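Lectin (Colocasia esculenta, PDB 5T20) binds mannose, and probably mannose-containing glycans, as a monocot lectin of the GNA-related beta-prism II family. Local coordinates at residues Q31-L36 / N48-G53. Residues are numbered along the deposited sequence; the frame is centred on the assembly and turned at random.
Sequences QGDCNL and NTHGNG. With MAN (alpha-D-mannopyranose), chain T; MAN (alpha-D-mannopyranose), chain B.
A polar contact between two loops, D33 with H50 at its outer end, builds one side of a mannose site: the turn linking strands 26-30 and 36-39 meets the loop that follows strand 45-46. H50 ND1 gives a straight bond of 2.7 Å to D33 OD2; the acceptor lies in the ring plane, while the donor comes from above the carboxylate, whose plane is turned 74° from the ring. The same OD2 accepts O2 of the chain T mannose at 2.6 Å. D33 OD1 closes an Asx turn with N35 N and takes Q31 NE2 from the opposite face, which holds the carboxylate's rotation. Q31, D33 and N35, with Y39, fit the QxDxNxVxY mannose-binding motif of beta-prism II lectins. N35 points its CG anti to the backbone N (chi1 -159°), spreading its amide between sugar and loop: ND2 donates to O2 of the chain T mannose at 2.8 Å, and OD1 accepts T49 N at 3.1 Å from well above the carbonyl plane. Backbone to backbone, G51, in the type II turn T49-N52, donates its N to D33 O (2.8 Å). The buried T49 OG1 reaches C34 O at 2.8 Å while also bonding S47 OG. C34 CB packs on G53 O at 3.6 Å, and its sulfur continues into the disulfide with C56, tying the mannose-binding turn covalently to the chain leading into strand 57-60.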
ATOM      1  N   GLN D  31      -8.250   3.789  18.247  1.00  8.34           N
ATOM      2  CA  GLN D  31      -8.371   4.562  19.471  1.00  8.55           C
ATOM      3  C   GLN D  31      -8.353   3.724  20.737  1.00 13.22           C
ATOM      4  O   GLN D  31      -8.676   2.534  20.709  1.00 12.36           O
ATOM      5  CB  GLN D  31      -9.632   5.418  19.429  1.00  8.66           C
ATOM      6  CG  GLN D  31      -9.676   6.321  18.222  1.00 11.01           C
ATOM      7  CD  GLN D  31     -10.835   7.274  18.208  1.00 21.75           C
ATOM      8  OE1 GLN D  31     -10.772   8.300  17.559  1.00 15.90           O
ATOM      9  NE2 GLN D  31     -11.906   6.971  18.930  1.00 11.82           N
ATOM     10  N   GLY D  32      -8.025   4.396  21.847  1.00 11.62           N
ATOM     11  CA  GLY D  32      -7.983   3.798  23.178  1.00 11.67           C
ATOM     12  C   GLY D  32      -9.339   3.320  23.656  1.00 16.05           C
ATOM     13  O   GLY D  32      -9.414   2.456  24.536  1.00 16.31           O
ATOM     14  N   ASP D  33     -10.425   3.850  23.065  1.00 11.72           N
ATOM     15  CA  ASP D  33     -11.795   3.483  23.442  1.00 12.29           C
ATOM     16  C   ASP D  33     -12.326   2.283  22.599  1.00 18.27           C
ATOM     17  O   ASP D  33     -13.532   2.027  22.608  1.00 17.86           O
ATOM     18  CB  ASP D  33     -12.727   4.708  23.310  1.00 13.94           C
ATOM     19  CG  ASP D  33     -13.041   5.157  21.883  1.00 19.48           C
ATOM     20  OD1 ASP D  33     -12.334   4.715  20.942  1.00 15.68           O
ATOM     21  OD2 ASP D  33     -13.981   5.962  21.709  1.00 22.58           O
ATOM     22  N   CYS D  34     -11.422   1.586  21.852  1.00 14.11           N
ATOM     23  CA  CYS D  34     -11.693   0.393  21.024  1.00 15.42           C
ATOM     24  C   CYS D  34     -12.413   0.723  19.691  1.00 18.52           C
ATOM     25  O   CYS D  34     -12.796  -0.205  18.973  1.00 17.20           O
ATOM     26  CB  CYS D  34     -12.465  -0.666  21.811  1.00 17.39           C
ATOM     27  SG  CYS D  34     -12.295  -2.344  21.152  1.00 21.73           S
ATOM     28  N   ASN D  35     -12.570   2.016  19.342  1.00 14.03           N
ATOM     29  CA  ASN D  35     -13.213   2.393  18.080  1.00 12.96           C
ATOM     30  C   ASN D  35     -12.137   2.647  17.025  1.00 15.41           C
ATOM     31  O   ASN D  35     -11.165   3.353  17.296  1.00 16.78           O
ATOM     32  CB  ASN D  35     -14.114   3.638  18.269  1.00 15.16           C
ATOM     33  CG  ASN D  35     -15.201   3.851  17.226  1.00 21.93           C
ATOM     34  OD1 ASN D  35     -15.461   3.005  16.360  1.00 15.39           O
ATOM     35  ND2 ASN D  35     -15.892   4.996  17.303  1.00 10.03           N
ATOM     36  N   LEU D  36     -12.291   2.064  15.837  1.00  9.74           N
ATOM     37  CA  LEU D  36     -11.364   2.300  14.738  1.00  7.60           C
ATOM     38  C   LEU D  36     -11.982   3.432  13.887  1.00 11.22           C
ATOM     39  O   LEU D  36     -13.087   3.273  13.359  1.00 10.75           O
ATOM     40  CB  LEU D  36     -11.090   1.010  13.935  1.00  6.96           C
ATOM     41  CG  LEU D  36     -10.219   1.209  12.660  1.00 12.04           C
ATOM     42  CD1 LEU D  36      -8.737   1.523  13.015  1.00 11.30           C
ATOM     43  CD2 LEU D  36     -10.324   0.009  11.727  1.00 14.03           C
ATOM     44  N   ASN D  48     -17.509   1.684  14.783  1.00 13.37           N
ATOM     45  CA  ASN D  48     -18.646   1.878  15.688  1.00 14.24           C
ATOM     46  C   ASN D  48     -18.542   0.838  16.814  1.00 18.28           C
ATOM     47  O   ASN D  48     -19.485   0.099  17.112  1.00 18.46           O
ATOM     48  CB  ASN D  48     -19.998   1.811  14.916  1.00 15.44           C
ATOM     49  CG  ASN D  48     -21.143   2.585  15.535  1.00 28.94           C
ATOM     50  OD1 ASN D  48     -21.160   2.894  16.724  1.00 23.95           O
ATOM     51  ND2 ASN D  48     -22.149   2.899  14.737  1.00 24.68           N
ATOM     52  N   THR D  49     -17.351   0.762  17.413  1.00 14.15           N
ATOM     53  CA  THR D  49     -17.070  -0.230  18.451  1.00 12.98           C
ATOM     54  C   THR D  49     -16.563   0.437  19.751  1.00 17.06           C
ATOM     55  O   THR D  49     -15.850  -0.200  20.533  1.00 14.44           O
ATOM     56  CB  THR D  49     -16.107  -1.294  17.896  1.00 11.08           C
ATOM     57  OG1 THR D  49     -14.984  -0.647  17.313  1.00  9.13           O
ATOM     58  CG2 THR D  49     -16.746  -2.185  16.813  1.00  8.17           C
ATOM     59  N   HIS D  50     -16.990   1.690  20.029  1.00 14.74           N
ATOM     60  CA  HIS D  50     -16.602   2.380  21.274  1.00 14.25           C
ATOM     61  C   HIS D  50     -17.010   1.537  22.510  1.00 18.10           C
ATOM     62  O   HIS D  50     -18.156   1.114  22.600  1.00 18.25           O
ATOM     63  CB  HIS D  50     -17.238   3.793  21.358  1.00 14.54           C
ATOM     64  CG  HIS D  50     -17.183   4.399  22.738  1.00 17.68           C
ATOM     65  ND1 HIS D  50     -16.132   5.212  23.133  1.00 18.66           N
ATOM     66  CD2 HIS D  50     -18.047   4.273  23.772  1.00 19.84           C
ATOM     67  CE1 HIS D  50     -16.377   5.538  24.391  1.00 18.46           C
ATOM     68  NE2 HIS D  50     -17.523   5.004  24.819  1.00 19.75           N
ATOM     69  N   GLY D  51     -16.064   1.303  23.420  1.00 14.93           N
ATOM     70  CA  GLY D  51     -16.291   0.571  24.669  1.00 16.11           C
ATOM     71  C   GLY D  51     -16.627  -0.912  24.571  1.00 20.38           C
ATOM     72  O   GLY D  51     -17.033  -1.515  25.570  1.00 19.42           O
ATOM     73  N   ASN D  52     -16.448  -1.529  23.388  1.00 16.11           N
ATOM     74  CA  ASN D  52     -16.775  -2.946  23.202  1.00 16.21           C
ATOM     75  C   ASN D  52     -15.702  -3.874  23.805  1.00 21.43           C
ATOM     76  O   ASN D  52     -15.942  -5.077  23.957  1.00 21.91           O
ATOM     77  CB  ASN D  52     -16.992  -3.263  21.720  1.00 16.90           C
ATOM     78  CG  ASN D  52     -18.267  -2.693  21.140  1.00 29.36           C
ATOM     79  OD1 ASN D  52     -18.974  -1.888  21.757  1.00 20.42           O
ATOM     80  ND2 ASN D  52     -18.595  -3.119  19.939  1.00 19.13           N
ATOM     81  N   GLY D  53     -14.551  -3.305  24.142  1.00 18.00           N
ATOM     82  CA  GLY D  53     -13.441  -4.025  24.755  1.00 18.46           C
ATOM     83  C   GLY D  53     -12.432  -3.082  25.370  1.00 23.30           C
ATOM     84  O   GLY D  53     -12.544  -1.860  25.223  1.00 23.56           O
TER
HETATM   85  C1  MAN T   1     -17.254   7.726  19.137  1.00 29.92           C
HETATM   86  C2  MAN T   1     -15.862   7.853  19.763  1.00 26.11           C
HETATM   87  C3  MAN T   1     -15.204   9.149  19.290  1.00 26.06           C
HETATM   88  C4  MAN T   1     -15.162   9.190  17.762  1.00 25.71           C
HETATM   89  C5  MAN T   1     -16.522   8.968  17.151  1.00 27.93           C
HETATM   90  C6  MAN T   1     -16.282   8.691  15.670  1.00 29.62           C
HETATM   91  O1  MAN T   1     -18.090   8.817  19.597  1.00 33.52           O
HETATM   92  O2  MAN T   1     -15.043   6.718  19.407  1.00 20.79           O
HETATM   93  O3  MAN T   1     -13.849   9.177  19.764  1.00 28.65           O
HETATM   94  O4  MAN T   1     -14.665  10.454  17.314  1.00 24.45           O
HETATM   95  O5  MAN T   1     -17.152   7.785  17.682  1.00 29.89           O
HETATM   96  O6  MAN T   1     -17.529   8.768  14.987  1.00 31.40           O
HETATM   97  C1  MAN B   2     -13.558  10.423  20.400  1.00 33.06           C
HETATM   98  C2  MAN B   2     -12.069  10.501  20.699  1.00 33.84           C
HETATM   99  C3  MAN B   2     -11.693   9.371  21.661  1.00 36.26           C
HETATM  100  C4  MAN B   2     -12.542   9.482  22.952  1.00 37.13           C
HETATM  101  C5  MAN B   2     -14.024   9.461  22.568  1.00 36.33           C
HETATM  102  C6  MAN B   2     -14.914   9.583  23.812  1.00 37.78           C
HETATM  103  O2  MAN B   2     -11.788  11.774  21.308  1.00 31.70           O
HETATM  104  O3  MAN B   2     -10.290   9.443  21.960  1.00 37.17           O
HETATM  105  O4  MAN B   2     -12.258   8.364  23.819  1.00 37.80           O
HETATM  106  O5  MAN B   2     -14.294  10.544  21.644  1.00 36.05           O
HETATM  107  O6  MAN B   2     -16.259   9.907  23.428  1.00 38.51           O